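Local coordinates for KaiC-like domain-containing protein (Pyrococcus horikoshii, PDB 3BS4) that is of unknown function but belongs to the KaiC-like proteins and binds an unidentified peptide, at residues D206-R212 and L224-P230; S21-E27 and N185-G191; F39-K45 and Y142-I146. Where two conformers were deposited one is given. Numbering follows the deposited sequence.

Contact 1 (D206-R212 and L224-P230); sequences DYVLKTR and LLVIKTP
Five backbone hydrogen bonds hold 206-212 to 224-230. Lys210 N gives to Leu225 O (2.9 Å) and Leu225 N returns to Lys210 O (2.7 Å); Val208 N gives to Lys228 O (2.9 Å), while Val208 O accepts both Ile227 N (2.9 Å) and Lys228 N (3.2 Å). That doubled acceptor marks a classic beta bulge: Ile227, with phi/psi -79/-39, and Lys228 face Val208, and the register slips by one between Val208-Lys228 and the non-hydrogen-bonded pair Leu209-Val226. The segments are the arms of an antiparallel hairpin, axes 4.6 Å apart at 153°, which carries the central sheet on beyond strand 22-27. Lys210 turns its amine to Glu28, and Lys228 to carbonyls of Tyr202 and Ala205. On one face Leu209 CD2 meets Val226 CG1 at 3.9 Å; Val208, on the opposite face, has CG1 4.0 Å from CB of the bulge residue Ile227, which points toward the partner strand. Beyond the Val208-Lys228 pair, Pro230 CD sits over the Tyr207 ring (chi1 m), 3.5 Å from its centroid, a CH-pi contact.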
loop_
_atom_site.group_PDB
_atom_site.type_symbol
_atom_site.label_atom_id
_atom_site.label_comp_id
_atom_site.label_asym_id
_atom_site.label_seq_id
_atom_site.Cartn_x
_atom_site.Cartn_y
_atom_site.Cartn_z
ATOM N N ASP A 206 -4.877 -9.361 -6.538
ATOM C CA ASP A 206 -4.716 -10.819 -6.494
ATOM C C ASP A 206 -5.162 -11.388 -5.158
ATOM O O ASP A 206 -5.705 -12.508 -5.087
ATOM C CB ASP A 206 -3.270 -11.207 -6.780
ATOM C CG ASP A 206 -2.803 -10.695 -8.121
ATOM O OD1 ASP A 206 -3.354 -11.138 -9.166
ATOM O OD2 ASP A 206 -1.902 -9.826 -8.134
ATOM N N TYR A 207 -4.906 -10.627 -4.091
ATOM C CA TYR A 207 -5.359 -10.989 -2.752
ATOM C C TYR A 207 -6.242 -9.874 -2.229
ATOM O O TYR A 207 -5.932 -8.720 -2.453
ATOM C CB TYR A 207 -4.186 -11.116 -1.775
ATOM C CG TYR A 207 -3.189 -12.202 -2.093
ATOM C CD1 TYR A 207 -3.189 -13.406 -1.379
ATOM C CD2 TYR A 207 -2.207 -12.004 -3.061
ATOM C CE1 TYR A 207 -2.240 -14.404 -1.670
ATOM C CE2 TYR A 207 -1.267 -12.985 -3.353
ATOM C CZ TYR A 207 -1.291 -14.174 -2.658
ATOM O OH TYR A 207 -0.335 -15.143 -2.973
ATOM N N VAL A 208 -7.321 -10.230 -1.534
ATOM C CA VAL A 208 -8.109 -9.225 -0.824
ATOM C C VAL A 208 -8.311 -9.716 0.596
ATOM O O VAL A 208 -8.889 -10.797 0.809
ATOM C CB VAL A 208 -9.495 -8.995 -1.452
ATOM C CG1 VAL A 208 -10.277 -7.973 -0.605
ATOM C CG2 VAL A 208 -9.367 -8.532 -2.908
ATOM N N LEU A 209 -7.842 -8.917 1.553
ATOM C CA LEU A 209 -8.088 -9.130 2.985
ATOM C C LEU A 209 -8.961 -7.998 3.480
ATOM O O LEU A 209 -8.633 -6.830 3.258
ATOM C CB LEU A 209 -6.772 -9.126 3.769
ATOM C CG LEU A 209 -5.669 -10.089 3.301
ATOM C CD1 LEU A 209 -4.471 -10.065 4.271
ATOM C CD2 LEU A 209 -6.182 -11.494 3.102
ATOM N N LYS A 210 -10.051 -8.335 4.160
ATOM C CA LYS A 210 -10.985 -7.314 4.653
ATOM C C LYS A 210 -10.966 -7.348 6.167
ATOM O O LYS A 210 -11.084 -8.417 6.756
ATOM C CB LYS A 210 -12.403 -7.596 4.168
ATOM C CG LYS A 210 -13.414 -6.581 4.663
ATOM C CD LYS A 210 -14.701 -6.698 3.883
ATOM C CE LYS A 210 -15.669 -7.650 4.530
ATOM N NZ LYS A 210 -17.002 -7.585 3.828
ATOM N N THR A 211 -10.787 -6.186 6.793
ATOM C CA THR A 211 -10.867 -6.119 8.260
ATOM C C THR A 211 -12.149 -5.421 8.677
ATOM O O THR A 211 -12.657 -4.531 7.986
ATOM C CB THR A 211 -9.659 -5.409 8.893
ATOM O OG1 THR A 211 -9.662 -4.011 8.549
ATOM C CG2 THR A 211 -8.354 -6.053 8.435
ATOM N N ARG A 212 -12.687 -5.846 9.812
ATOM C CA ARG A 212 -13.934 -5.267 10.305
ATOM C C ARG A 212 -14.065 -5.517 11.790
ATOM O O ARG A 212 -13.423 -6.415 12.326
ATOM C CB ARG A 212 -15.124 -5.867 9.576
ATOM C CG ARG A 212 -15.283 -7.362 9.801
ATOM C CD ARG A 212 -16.583 -7.847 9.208
ATOM N NE ARG A 212 -16.861 -9.238 9.562
ATOM C CZ ARG A 212 -17.729 -10.006 8.908
ATOM N NH1 ARG A 212 -18.397 -9.529 7.866
ATOM N NH2 ARG A 212 -17.925 -11.260 9.296
ATOM N N LEU A 224 -10.284 -10.401 10.569
ATOM C CA LEU A 224 -9.703 -10.299 9.227
ATOM C C LEU A 224 -10.236 -11.440 8.385
ATOM O O LEU A 224 -10.114 -12.608 8.773
ATOM C CB LEU A 224 -8.181 -10.341 9.301
ATOM C CG LEU A 224 -7.398 -10.138 7.995
ATOM C CD1 LEU A 224 -6.024 -9.551 8.308
ATOM C CD2 LEU A 224 -7.270 -11.442 7.210
ATOM N N LEU A 225 -10.838 -11.101 7.250
ATOM C CA LEU A 225 -11.441 -12.092 6.360
ATOM C C LEU A 225 -10.619 -12.228 5.090
ATOM O O LEU A 225 -10.300 -11.227 4.458
ATOM C CB LEU A 225 -12.855 -11.656 5.987
ATOM C CG LEU A 225 -14.021 -11.843 6.963
ATOM C CD1 LEU A 225 -13.788 -11.181 8.302
ATOM C CD2 LEU A 225 -15.291 -11.288 6.316
ATOM N N VAL A 226 -10.285 -13.463 4.716
ATOM C CA VAL A 226 -9.540 -13.689 3.491
ATOM C C VAL A 226 -10.566 -13.838 2.378
ATOM O O VAL A 226 -11.145 -14.907 2.179
ATOM C CB VAL A 226 -8.588 -14.909 3.575
ATOM C CG1 VAL A 226 -7.737 -14.991 2.309
ATOM C CG2 VAL A 226 -7.699 -14.814 4.837
ATOM N N ILE A 227 -10.824 -12.735 1.686
ATOM C CA ILE A 227 -11.882 -12.675 0.678
ATOM C C ILE A 227 -11.457 -13.309 -0.657
ATOM O O ILE A 227 -12.261 -13.979 -1.322
ATOM C CB ILE A 227 -12.354 -11.195 0.464
ATOM C CG1 ILE A 227 -13.007 -10.601 1.728
ATOM C CG2 ILE A 227 -13.312 -11.062 -0.713
ATOM C CD1 ILE A 227 -14.144 -11.443 2.332
ATOM N N LYS A 228 -10.209 -13.087 -1.054
ATOM C CA LYS A 228 -9.716 -13.533 -2.363
ATOM C C LYS A 228 -8.242 -13.867 -2.288
ATOM O O LYS A 228 -7.478 -13.136 -1.660
ATOM C CB LYS A 228 -9.954 -12.421 -3.408
ATOM C CG LYS A 228 -9.468 -12.695 -4.841
ATOM C CD LYS A 228 -9.680 -11.409 -5.678
ATOM C CE LYS A 228 -9.407 -11.645 -7.140
ATOM N NZ LYS A 228 -9.568 -10.364 -7.856
ATOM N N THR A 229 -7.849 -14.990 -2.912
ATOM C CA THR A 229 -6.442 -15.370 -3.073
ATOM C C THR A 229 -6.282 -15.937 -4.489
ATOM O O THR A 229 -7.277 -16.241 -5.121
ATOM C CB THR A 229 -6.016 -16.480 -2.083
ATOM O OG1 THR A 229 -6.785 -17.667 -2.340
ATOM C CG2 THR A 229 -6.238 -16.048 -0.658
ATOM N N PRO A 230 -5.043 -16.055 -4.993
ATOM C CA PRO A 230 -4.826 -16.737 -6.276
ATOM C C PRO A 230 -5.241 -18.215 -6.265
ATOM O O PRO A 230 -5.572 -18.758 -7.332
ATOM C CB PRO A 230 -3.311 -16.621 -6.489
ATOM C CG PRO A 230 -2.908 -15.397 -5.685
ATOM C CD PRO A 230 -3.794 -15.483 -4.463
#

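Contact 2 (S21-E27 and N185-G191); sequences SLILIHE and NFWLWEG
Two parallel strands at the centre of a sheet consistent with a RecA-like fold, 21-27 and 185-191, run side by side, although 157 residues separate them. Their axes approach to 4.7 Å at 23°, and the register is unbroken from Leu22-Asn185 to Glu27-Glu190. The backbone bonds zigzag as parallel strands require: Asn185 N to Ser21 O (3.0 Å), Trp189 N to Ile25 O (2.9 Å), and Ile23 N to Asn185 O, Trp187 N to Ile23 O, Ile25 N to Trp187 O, Glu27 N to Trp189 O and Gly191 N to Glu27 O (each 2.8 Å).

Apolar packing covers both faces. Beside Asn185, Leu22 (t, p) sets CD1 squarely over the five-membered ring of Trp187, 3.4 Å from its centroid, and Leu24 CD1 reaches Trp187 CB at 3.9 Å. Asn185 and Trp187 also hydrogen-bond to the bound peptide's backbone and pack on it, so their end of this face forms part of its site. Opposite, Ile23 CD1 lies over the Phe186 ring, 4.1 Å from the centroid, and Ile25 CG2 meets Leu188 CD1 at 3.9 Å, with Leu38 of helix 34-47 packing on both residues.

Among polar side chains, Glu27 OE1 and Glu190 OE1 come within 3.8 Å; Lys35 serves both, its backbone N bonding Glu27 and its amine Glu190. His26 (chi1 t) bonds Tyr202 through ND1, while its NE2 donates to Gly191 O at 2.8 Å.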
loop_
_atom_site.group_PDB
_atom_site.type_symbol
_atom_site.label_atom_id
_atom_site.label_comp_id
_atom_site.label_asym_id
_atom_site.label_seq_id
_atom_site.Cartn_x
_atom_site.Cartn_y
_atom_site.Cartn_z
ATOM N N SER A 21 2.483 -9.921 -6.740
ATOM C CA SER A 21 1.058 -9.809 -6.540
ATOM C C SER A 21 0.669 -8.394 -6.132
ATOM O O SER A 21 1.502 -7.634 -5.633
ATOM C CB SER A 21 0.620 -10.791 -5.459
ATOM O OG SER A 21 0.777 -12.127 -5.942
ATOM N N LEU A 22 -0.609 -8.078 -6.346
ATOM C CA LEU A 22 -1.234 -6.894 -5.773
ATOM C C LEU A 22 -2.141 -7.388 -4.656
ATOM O O LEU A 22 -2.982 -8.271 -4.872
ATOM C CB LEU A 22 -2.066 -6.157 -6.827
ATOM C CG LEU A 22 -2.924 -4.975 -6.360
ATOM C CD1 LEU A 22 -2.091 -3.869 -5.676
ATOM C CD2 LEU A 22 -3.676 -4.441 -7.562
ATOM N N ILE A 23 -1.951 -6.816 -3.462
ATOM C CA ILE A 23 -2.729 -7.157 -2.272
ATOM C C ILE A 23 -3.568 -5.950 -1.892
ATOM O O ILE A 23 -3.043 -4.863 -1.686
ATOM C CB ILE A 23 -1.806 -7.479 -1.071
ATOM C CG1 ILE A 23 -0.947 -8.714 -1.349
ATOM C CG2 ILE A 23 -2.616 -7.708 0.205
ATOM C CD1 ILE A 23 0.388 -8.393 -1.995
ATOM N N LEU A 24 -4.869 -6.160 -1.757
ATOM C CA LEU A 24 -5.753 -5.132 -1.213
ATOM C C LEU A 24 -6.045 -5.414 0.241
ATOM O O LEU A 24 -6.526 -6.491 0.579
ATOM C CB LEU A 24 -7.075 -5.090 -1.987
ATOM C CG LEU A 24 -8.098 -4.074 -1.467
ATOM C CD1 LEU A 24 -7.638 -2.589 -1.679
ATOM C CD2 LEU A 24 -9.433 -4.328 -2.164
ATOM N N ILE A 25 -5.776 -4.436 1.108
ATOM C CA ILE A 25 -6.232 -4.480 2.495
ATOM C C ILE A 25 -7.442 -3.549 2.528
ATOM O O ILE A 25 -7.314 -2.319 2.389
ATOM C CB ILE A 25 -5.158 -3.967 3.503
ATOM C CG1 ILE A 25 -3.853 -4.778 3.392
ATOM C CG2 ILE A 25 -5.742 -4.010 4.908
ATOM C CD1 ILE A 25 -4.014 -6.258 3.507
ATOM N N HIS A 26 -8.623 -4.139 2.667
ATOM C CA HIS A 26 -9.857 -3.369 2.761
ATOM C C HIS A 26 -10.234 -3.207 4.228
ATOM O O HIS A 26 -10.746 -4.160 4.859
ATOM C CB HIS A 26 -10.967 -4.043 1.975
ATOM C CG HIS A 26 -12.278 -3.311 2.043
ATOM N ND1 HIS A 26 -13.483 -3.915 1.753
ATOM C CD2 HIS A 26 -12.569 -2.027 2.380
ATOM C CE1 HIS A 26 -14.460 -3.039 1.913
ATOM N NE2 HIS A 26 -13.931 -1.885 2.286
ATOM N N GLU A 27 -9.967 -2.018 4.773
ATOM C CA GLU A 27 -10.314 -1.708 6.169
ATOM C C GLU A 27 -11.764 -1.222 6.135
ATOM O O GLU A 27 -12.015 -0.053 5.830
ATOM C CB GLU A 27 -9.368 -0.647 6.761
ATOM C CG GLU A 27 -9.711 -0.315 8.225
ATOM C CD GLU A 27 -9.006 0.925 8.776
ATOM O OE1 GLU A 27 -9.364 2.047 8.342
ATOM O OE2 GLU A 27 -8.131 0.806 9.674
ATOM N N ASN A 185 2.903 -5.281 -4.340
ATOM C CA ASN A 185 2.216 -4.034 -3.999
ATOM C C ASN A 185 1.071 -4.245 -3.052
ATOM O O ASN A 185 0.324 -5.208 -3.189
ATOM C CB ASN A 185 1.713 -3.367 -5.280
ATOM C CG ASN A 185 2.862 -2.815 -6.100
ATOM O OD1 ASN A 185 3.416 -1.770 -5.763
ATOM N ND2 ASN A 185 3.252 -3.533 -7.142
ATOM N N PHE A 186 0.941 -3.324 -2.102
ATOM C CA PHE A 186 -0.176 -3.317 -1.154
ATOM C C PHE A 186 -0.971 -2.055 -1.330
ATOM O O PHE A 186 -0.421 -0.964 -1.288
ATOM C CB PHE A 186 0.336 -3.368 0.282
ATOM C CG PHE A 186 1.033 -4.644 0.631
ATOM C CD1 PHE A 186 0.364 -5.641 1.324
ATOM C CD2 PHE A 186 2.368 -4.829 0.291
ATOM C CE1 PHE A 186 1.020 -6.836 1.678
ATOM C CE2 PHE A 186 3.028 -6.037 0.626
ATOM C CZ PHE A 186 2.335 -7.028 1.326
ATOM N N TRP A 187 -2.273 -2.213 -1.520
ATOM C CA TRP A 187 -3.189 -1.080 -1.579
ATOM C C TRP A 187 -4.018 -1.081 -0.313
ATOM O O TRP A 187 -4.524 -2.123 0.085
ATOM C CB TRP A 187 -4.168 -1.251 -2.750
ATOM C CG TRP A 187 -3.575 -0.931 -4.070
ATOM C CD1 TRP A 187 -2.296 -0.488 -4.308
ATOM C CD2 TRP A 187 -4.239 -0.953 -5.337
ATOM N NE1 TRP A 187 -2.121 -0.248 -5.657
ATOM C CE2 TRP A 187 -3.303 -0.513 -6.306
ATOM C CE3 TRP A 187 -5.530 -1.317 -5.756
ATOM C CZ2 TRP A 187 -3.613 -0.438 -7.675
ATOM C CZ3 TRP A 187 -5.833 -1.243 -7.120
ATOM C CH2 TRP A 187 -4.879 -0.794 -8.052
ATOM N N LEU A 188 -4.209 0.087 0.287
ATOM C CA LEU A 188 -5.129 0.203 1.411
ATOM C C LEU A 188 -6.417 0.871 0.925
ATOM O O LEU A 188 -6.358 1.864 0.215
ATOM C CB LEU A 188 -4.489 1.042 2.530
ATOM C CG LEU A 188 -5.330 1.263 3.799
ATOM C CD1 LEU A 188 -5.658 -0.084 4.506
ATOM C CD2 LEU A 188 -4.642 2.212 4.762
ATOM N N TRP A 189 -7.573 0.369 1.358
ATOM C CA TRP A 189 -8.828 1.075 1.081
ATOM C C TRP A 189 -9.571 1.237 2.398
ATOM O O TRP A 189 -9.862 0.242 3.043
ATOM C CB TRP A 189 -9.706 0.295 0.084
ATOM C CG TRP A 189 -10.989 1.011 -0.268
ATOM C CD1 TRP A 189 -12.119 1.076 0.478
ATOM C CD2 TRP A 189 -11.252 1.749 -1.471
ATOM N NE1 TRP A 189 -13.089 1.836 -0.173
ATOM C CE2 TRP A 189 -12.569 2.268 -1.366
ATOM C CE3 TRP A 189 -10.493 2.054 -2.606
ATOM C CZ2 TRP A 189 -13.150 3.058 -2.379
ATOM C CZ3 TRP A 189 -11.064 2.855 -3.605
ATOM C CH2 TRP A 189 -12.380 3.334 -3.486
ATOM N N GLU A 190 -9.847 2.489 2.787
ATOM C CA GLU A 190 -10.478 2.790 4.080
ATOM C C GLU A 190 -11.956 3.064 3.883
ATOM O O GLU A 190 -12.320 4.022 3.198
ATOM C CB GLU A 190 -9.775 3.992 4.735
ATOM C CG GLU A 190 -8.295 3.710 4.982
ATOM C CD GLU A 190 -7.558 4.841 5.681
ATOM O OE1 GLU A 190 -7.904 5.184 6.835
ATOM O OE2 GLU A 190 -6.608 5.362 5.094
ATOM N N GLY A 191 -12.791 2.221 4.481
ATOM C CA GLY A 191 -14.250 2.427 4.445
ATOM C C GLY A 191 -14.901 1.778 3.241
ATOM O O GLY A 191 -14.367 0.821 2.659
HETATM O O HOH W 1 1.606 -5.690 -8.120
#

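Contact 3 (F39-K45 and Y142-I146); sequences FYILSRK and YGFAI
The middle of this contact is the ring of Phe144 (chi1 m), which points from the strand at helix residues Ile41, Leu42 and Lys45. Leu42 (t, p) lays CD1 over its face, 3.8 Å from the centroid in a CH-pi contact, while Ile41 CG2 approaches the ring edge, 4.4 Å from Phe144 CE1. Toward the strand's C-terminal end, Ile146 CD1 touches both Phe39 CZ (3.9 Å) and Leu42 CD2 (4.2 Å). Segment 39-45 is regular helix and 142-146 extended strand; their axes pass 10.3 Å apart with N-to-C directions at 150°. This is helix-on-sheet packing of an alpha/beta fold, with Tyr142, Phe144 and Ile146 facing the helix. At the other end Lys45, its chi1 and chi2 both m, runs its CD over the Tyr142 ring, 3.9 Å from the centroid, and its NZ donates to Tyr142 OH at 3.1 Å. Glu6 forms a salt bridge with the same amine, so the buried lysine has its charge compensated while its methylenes extend the apolar layer.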
loop_
_atom_site.group_PDB
_atom_site.type_symbol
_atom_site.label_atom_id
_atom_site.label_comp_id
_atom_site.label_asym_id
_atom_site.label_seq_id
_atom_site.Cartn_x
_atom_site.Cartn_y
_atom_site.Cartn_z
ATOM N N PHE A 39 0.475 -0.862 8.246
ATOM C CA PHE A 39 1.675 -0.131 8.687
ATOM C C PHE A 39 2.671 -1.068 9.364
ATOM O O PHE A 39 3.879 -0.925 9.199
ATOM C CB PHE A 39 1.317 1.061 9.573
ATOM C CG PHE A 39 0.991 2.307 8.788
ATOM C CD1 PHE A 39 2.009 3.093 8.248
ATOM C CD2 PHE A 39 -0.327 2.707 8.613
ATOM C CE1 PHE A 39 1.716 4.265 7.523
ATOM C CE2 PHE A 39 -0.637 3.872 7.881
ATOM C CZ PHE A 39 0.387 4.650 7.338
ATOM N N TYR A 40 2.166 -2.050 10.098
ATOM C CA TYR A 40 3.054 -3.053 10.669
ATOM C C TYR A 40 3.844 -3.797 9.594
ATOM O O TYR A 40 5.068 -3.902 9.678
ATOM C CB TYR A 40 2.256 -4.023 11.535
ATOM C CG TYR A 40 3.115 -5.105 12.129
ATOM C CD1 TYR A 40 3.891 -4.853 13.259
ATOM C CD2 TYR A 40 3.172 -6.374 11.537
ATOM C CE1 TYR A 40 4.695 -5.845 13.798
ATOM C CE2 TYR A 40 3.981 -7.386 12.077
ATOM C CZ TYR A 40 4.737 -7.097 13.208
ATOM O OH TYR A 40 5.549 -8.079 13.742
ATOM N N ILE A 41 3.146 -4.296 8.580
ATOM C CA ILE A 41 3.789 -4.986 7.466
ATOM C C ILE A 41 4.844 -4.098 6.803
ATOM O O ILE A 41 5.979 -4.533 6.574
ATOM C CB ILE A 41 2.741 -5.478 6.453
ATOM C CG1 ILE A 41 1.851 -6.541 7.112
ATOM C CG2 ILE A 41 3.415 -6.038 5.191
ATOM C CD1 ILE A 41 0.684 -6.997 6.255
ATOM N N LEU A 42 4.465 -2.855 6.510
ATOM C CA LEU A 42 5.378 -1.877 5.919
ATOM C C LEU A 42 6.641 -1.701 6.778
ATOM O O LEU A 42 7.775 -1.757 6.266
ATOM C CB LEU A 42 4.651 -0.530 5.783
ATOM C CG LEU A 42 5.411 0.740 5.377
ATOM C CD1 LEU A 42 6.220 0.506 4.147
ATOM C CD2 LEU A 42 4.418 1.881 5.144
ATOM N N SER A 43 6.443 -1.516 8.084
ATOM C CA SER A 43 7.574 -1.329 8.987
ATOM C C SER A 43 8.504 -2.552 8.954
ATOM O O SER A 43 9.734 -2.405 9.009
ATOM C CB SER A 43 7.098 -1.035 10.412
ATOM O OG SER A 43 6.592 -2.196 11.044
ATOM N N ARG A 44 7.936 -3.748 8.835
ATOM C CA ARG A 44 8.745 -4.970 8.818
ATOM C C ARG A 44 9.536 -5.108 7.524
ATOM O O ARG A 44 10.673 -5.570 7.551
ATOM C CB ARG A 44 7.878 -6.210 9.042
ATOM C CG ARG A 44 7.302 -6.304 10.447
ATOM C CD ARG A 44 8.176 -7.179 11.329
ATOM N NE ARG A 44 8.289 -8.527 10.767
ATOM C CZ ARG A 44 8.685 -9.602 11.445
ATOM N NH1 ARG A 44 9.001 -9.506 12.730
ATOM N NH2 ARG A 44 8.752 -10.781 10.837
ATOM N N LYS A 45 8.948 -4.696 6.399
ATOM C CA LYS A 45 9.660 -4.779 5.121
ATOM C C LYS A 45 10.827 -3.792 5.099
ATOM O O LYS A 45 11.905 -4.108 4.571
ATOM C CB LYS A 45 8.715 -4.545 3.929
ATOM C CG LYS A 45 7.590 -5.567 3.824
ATOM C CD LYS A 45 8.139 -6.979 3.732
ATOM C CE LYS A 45 7.085 -7.996 3.318
ATOM N NZ LYS A 45 7.634 -9.388 3.384
ATOM N N TYR A 142 8.861 -3.447 -2.641
ATOM C CA TYR A 142 7.449 -3.423 -2.261
ATOM C C TYR A 142 6.901 -2.044 -2.527
ATOM O O TYR A 142 7.618 -1.066 -2.363
ATOM C CB TYR A 142 7.292 -3.725 -0.775
ATOM C CG TYR A 142 7.697 -5.126 -0.427
ATOM C CD1 TYR A 142 6.806 -6.184 -0.590
ATOM C CD2 TYR A 142 8.983 -5.404 0.058
ATOM C CE1 TYR A 142 7.183 -7.501 -0.269
ATOM C CE2 TYR A 142 9.361 -6.704 0.364
ATOM C CZ TYR A 142 8.465 -7.741 0.209
ATOM O OH TYR A 142 8.837 -9.030 0.539
ATOM N N GLY A 143 5.629 -1.967 -2.919
ATOM C CA GLY A 143 4.932 -0.678 -3.005
ATOM C C GLY A 143 3.759 -0.671 -2.050
ATOM O O GLY A 143 3.153 -1.724 -1.776
ATOM N N PHE A 144 3.466 0.512 -1.517
ATOM C CA PHE A 144 2.295 0.703 -0.645
ATOM C C PHE A 144 1.548 1.927 -1.098
ATOM O O PHE A 144 2.177 2.978 -1.257
ATOM C CB PHE A 144 2.744 0.897 0.803
ATOM C CG PHE A 144 3.366 -0.336 1.403
ATOM C CD1 PHE A 144 2.610 -1.182 2.201
ATOM C CD2 PHE A 144 4.698 -0.670 1.144
ATOM C CE1 PHE A 144 3.157 -2.344 2.740
ATOM C CE2 PHE A 144 5.262 -1.842 1.685
ATOM C CZ PHE A 144 4.489 -2.674 2.484
ATOM N N ALA A 145 0.235 1.811 -1.331
ATOM C CA ALA A 145 -0.589 2.996 -1.672
ATOM C C ALA A 145 -1.569 3.278 -0.532
ATOM O O ALA A 145 -2.491 2.478 -0.291
ATOM C CB ALA A 145 -1.357 2.772 -2.990
ATOM N N ILE A 146 -1.335 4.408 0.150
ATOM C CA ILE A 146 -2.048 4.740 1.371
ATOM C C ILE A 146 -2.742 6.094 1.200
ATOM O O ILE A 146 -2.121 7.144 1.353
ATOM C CB ILE A 146 -1.111 4.780 2.604
ATOM C CG1 ILE A 146 -0.233 3.517 2.675
ATOM C CG2 ILE A 146 -1.936 4.956 3.877
ATOM C CD1 ILE A 146 0.917 3.590 3.669
#

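In the fold
From the N terminus, strand 22-27 leads directly into helix 34-47, so the first partners of contacts 2 and 3 come almost in succession. Contact 3 closes first, when strand 141-146 packs against the helix; contact 2 closes when strand 184-190 slots in between 141-146 and 22-27. Contact 3 thus falls within contact 2's loop. Contact 1 follows in series, a hairpin whose first strand, 207-216, pairs with the edge of 22-27 away from 184-190: Leu209 O lies 2.8 Å from His26 N. Contacts 2 and 3 meet along neighbouring strands, where Phe186 N lies 2.7 Å from Gly143 O and the Phe186 ring stacks on Phe144; contacts 1 and 3, centres about 17 Å apart, share the sheet.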